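Local coordinates for protein alginate lyase, family PL7 (Zobellia galactanivorans, PDB 4BE3) that probably cleaves alginate, a polymer of uronic acids, as an exolytic polysaccharide lyase of family PL7, at residues D280-D285 against Y290-Y295. Residues are numbered along the deposited sequence; the frame is centred on the assembly and turned at random.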
ATOM      1  N   ASP A 280     -25.561  -7.871 -30.195  1.00 25.24           N
ATOM      2  CA  ASP A 280     -25.007  -8.123 -31.527  1.00 30.09           C
ATOM      3  C   ASP A 280     -23.487  -7.963 -31.429  1.00 30.47           C
ATOM      4  O   ASP A 280     -23.053  -6.893 -30.947  1.00 28.06           O
ATOM      5  CB  ASP A 280     -25.531  -7.001 -32.469  1.00 30.46           C
ATOM      6  CG  ASP A 280     -27.036  -7.194 -32.790  1.00 31.90           C
ATOM      7  OD1 ASP A 280     -27.575  -8.319 -32.617  1.00 32.61           O
ATOM      8  OD2 ASP A 280     -27.626  -6.160 -33.071  1.00 34.24           O
ATOM      9  N   VAL A 281     -22.709  -9.011 -31.812  1.00 28.74           N
ATOM     10  CA  VAL A 281     -21.218  -8.919 -31.622  1.00 27.77           C
ATOM     11  C   VAL A 281     -20.533  -9.203 -32.972  1.00 34.94           C
ATOM     12  O   VAL A 281     -19.331  -9.274 -32.979  1.00 32.85           O
ATOM     13  CB  VAL A 281     -20.660  -9.912 -30.536  1.00 28.83           C
ATOM     14  CG1 VAL A 281     -21.275  -9.497 -29.184  1.00 27.02           C
ATOM     15  CG2 VAL A 281     -21.046 -11.409 -30.900  1.00 28.80           C
ATOM     16  N   TYR A 282     -21.315  -9.479 -34.059  1.00 32.15           N
ATOM     17  CA  TYR A 282     -20.678  -9.609 -35.476  1.00 37.38           C
ATOM     18  C   TYR A 282     -19.509 -10.588 -35.447  1.00 38.34           C
ATOM     19  O   TYR A 282     -18.392 -10.285 -35.930  1.00 40.09           O
ATOM     20  CB  TYR A 282     -20.228  -8.222 -35.927  1.00 35.59           C
ATOM     21  CG  TYR A 282     -21.412  -7.279 -36.014  1.00 39.83           C
ATOM     22  CD1 TYR A 282     -22.254  -7.269 -37.173  1.00 41.48           C
ATOM     23  CD2 TYR A 282     -21.819  -6.495 -34.870  1.00 34.76           C
ATOM     24  CE1 TYR A 282     -23.410  -6.455 -37.234  1.00 41.28           C
ATOM     25  CE2 TYR A 282     -22.948  -5.663 -34.914  1.00 37.11           C
ATOM     26  CZ  TYR A 282     -23.769  -5.673 -36.126  1.00 42.46           C
ATOM     27  OH  TYR A 282     -24.863  -4.829 -36.117  1.00 37.05           O
ATOM     28  N   ASP A 283     -19.737 -11.732 -34.796  1.00 40.37           N
ATOM     29  CA  ASP A 283     -18.769 -12.808 -34.686  1.00 47.47           C
ATOM     30  C   ASP A 283     -17.356 -12.354 -34.185  1.00 49.86           C
ATOM     31  O   ASP A 283     -16.296 -12.903 -34.571  1.00 44.31           O
ATOM     32  CB  ASP A 283     -18.705 -13.524 -36.089  1.00 56.96           C
ATOM     33  CG  ASP A 283     -17.937 -14.869 -36.033  1.00 71.09           C
ATOM     34  OD1 ASP A 283     -17.937 -15.541 -34.961  1.00 63.99           O
ATOM     35  OD2 ASP A 283     -17.284 -15.212 -37.061  1.00 74.85           O
ATOM     36  N   GLY A 284     -17.326 -11.334 -33.322  1.00 40.41           N
ATOM     37  CA  GLY A 284     -16.071 -10.946 -32.750  1.00 40.46           C
ATOM     38  C   GLY A 284     -15.290  -9.927 -33.580  1.00 39.51           C
ATOM     39  O   GLY A 284     -14.174  -9.527 -33.176  1.00 35.91           O
ATOM     40  N   ASP A 285     -15.868  -9.454 -34.672  1.00 37.14           N
ATOM     41  CA  ASP A 285     -15.105  -8.563 -35.538  1.00 39.55           C
ATOM     42  C   ASP A 285     -15.151  -7.177 -34.950  1.00 36.75           C
ATOM     43  O   ASP A 285     -16.201  -6.531 -34.922  1.00 33.98           O
ATOM     44  CB  ASP A 285     -15.785  -8.549 -36.916  1.00 42.63           C
ATOM     45  CG  ASP A 285     -15.055  -7.685 -37.942  1.00 44.87           C
ATOM     46  OD1 ASP A 285     -14.771  -6.492 -37.775  1.00 40.67           O
ATOM     47  OD2 ASP A 285     -14.898  -8.212 -39.054  1.00 52.07           O
ATOM     48  N   TYR A 290     -17.636  -1.793 -33.953  1.00 31.86           N
ATOM     49  CA  TYR A 290     -17.473  -0.362 -33.843  1.00 30.35           C
ATOM     50  C   TYR A 290     -18.330   0.440 -34.799  1.00 33.68           C
ATOM     51  O   TYR A 290     -18.653   1.592 -34.529  1.00 35.19           O
ATOM     52  CB  TYR A 290     -15.991   0.095 -33.992  1.00 32.89           C
ATOM     53  CG  TYR A 290     -15.162  -0.105 -32.721  1.00 31.86           C
ATOM     54  CD1 TYR A 290     -15.733  -0.711 -31.604  1.00 30.90           C
ATOM     55  CD2 TYR A 290     -13.776   0.114 -32.737  1.00 34.23           C
ATOM     56  CE1 TYR A 290     -14.911  -0.946 -30.413  1.00 28.85           C
ATOM     57  CE2 TYR A 290     -12.963  -0.103 -31.638  1.00 33.78           C
ATOM     58  CZ  TYR A 290     -13.525  -0.536 -30.452  1.00 30.84           C
ATOM     59  OH  TYR A 290     -12.676  -0.735 -29.374  1.00 29.50           O
ATOM     60  N   ALA A 291     -18.614  -0.138 -35.971  1.00 35.69           N
ATOM     61  CA  ALA A 291     -19.409   0.543 -36.954  1.00 37.84           C
ATOM     62  C   ALA A 291     -20.874   0.409 -36.683  1.00 38.18           C
ATOM     63  O   ALA A 291     -21.714   1.109 -37.303  1.00 36.54           O
ATOM     64  CB  ALA A 291     -19.089  -0.041 -38.373  1.00 41.14           C
ATOM     65  N   ASN A 292     -21.237  -0.464 -35.758  1.00 30.86           N
ATOM     66  CA  ASN A 292     -22.732  -0.705 -35.581  1.00 29.97           C
ATOM     67  C   ASN A 292     -23.144  -0.553 -34.093  1.00 31.18           C
ATOM     68  O   ASN A 292     -24.146  -1.162 -33.654  1.00 30.90           O
ATOM     69  CB  ASN A 292     -23.062  -2.140 -36.042  1.00 32.13           C
ATOM     70  CG  ASN A 292     -22.991  -2.264 -37.583  1.00 43.77           C
ATOM     71  OD1 ASN A 292     -21.952  -2.640 -38.162  1.00 42.79           O
ATOM     72  ND2 ASN A 292     -24.011  -1.804 -38.227  1.00 35.08           N
ATOM     73  N   GLY A 293     -22.410   0.228 -33.303  1.00 29.86           N
ATOM     74  CA  GLY A 293     -22.910   0.500 -31.951  1.00 30.15           C
ATOM     75  C   GLY A 293     -22.619  -0.567 -30.903  1.00 27.10           C
ATOM     76  O   GLY A 293     -23.150  -0.458 -29.790  1.00 24.53           O
ATOM     77  N   SER A 294     -21.874  -1.601 -31.238  1.00 26.15           N
ATOM     78  CA  SER A 294     -21.681  -2.724 -30.347  1.00 25.32           C
ATOM     79  C   SER A 294     -20.350  -2.494 -29.580  1.00 25.57           C
ATOM     80  O   SER A 294     -19.384  -3.302 -29.635  1.00 24.41           O
ATOM     81  CB  SER A 294     -21.634  -3.998 -31.166  1.00 27.99           C
ATOM     82  OG  SER A 294     -22.929  -4.373 -31.535  1.00 27.60           O
ATOM     83  N   TYR A 295     -20.370  -1.434 -28.764  1.00 24.03           N
ATOM     84  CA  TYR A 295     -19.172  -1.134 -27.964  1.00 22.45           C
ATOM     85  C   TYR A 295     -19.494  -0.152 -26.877  1.00 23.36           C
ATOM     86  O   TYR A 295     -20.616   0.443 -26.817  1.00 23.19           O
ATOM     87  CB  TYR A 295     -18.091  -0.474 -28.886  1.00 23.52           C
ATOM     88  CG  TYR A 295     -18.495   0.871 -29.437  1.00 23.90           C
ATOM     89  CD1 TYR A 295     -19.253   0.980 -30.582  1.00 27.88           C
ATOM     90  CD2 TYR A 295     -18.067   2.054 -28.805  1.00 25.96           C
ATOM     91  CE1 TYR A 295     -19.605   2.215 -31.138  1.00 27.12           C
ATOM     92  CE2 TYR A 295     -18.443   3.329 -29.344  1.00 26.61           C
ATOM     93  CZ  TYR A 295     -19.185   3.374 -30.497  1.00 26.82           C
ATOM     94  OH  TYR A 295     -19.512   4.615 -31.038  1.00 28.51           O
TER
HETATM   95  O   HOH W   1     -26.301  -3.816 -33.867  1.00 34.63           O
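A single direct hydrogen bond joins Asp280 to Ser294, and its approach is unusual: Ser294 OG donates to Asp280 O over 2.6 Å from above the carbonyl plane, 37° out of it and so off either lone pair. Ser294, at the centre of an inverse gamma turn, holds OG beside its own backbone N (chi1 -78°). The same hydroxyl also meets Tyr282, reaching the ring edge in plane, 3.6 Å from CE2. The far end of that ring rests on Asn292, whose CB is 3.2 Å from Tyr282 OH and 3.6 Å from CZ; the two side chains cross at about a right angle, with ring and amide planes 24° apart. One water adds a polar link: it donates to Asp280 OD2 at 2.8 Å, hydrogen-bonds Tyr282 OH at 2.9 Å, and reaches Asn292 O weakly. A leucine in place of Tyr282 would probably leave this water without its phenolic partner and uncover the CB of Asn292. On the short connection between the segments, Asp285, at the N-cap of helix 286-291, accepts from Lys288 N through OD1, while Gln289 packs against Tyr282 and Ser294. The whole is a helix-containing loop folded back on itself, closing just ahead of strand 295-306 in the seven-stranded antiparallel sheet of the concanavalin-like beta-jelly roll found in PL7 lyases.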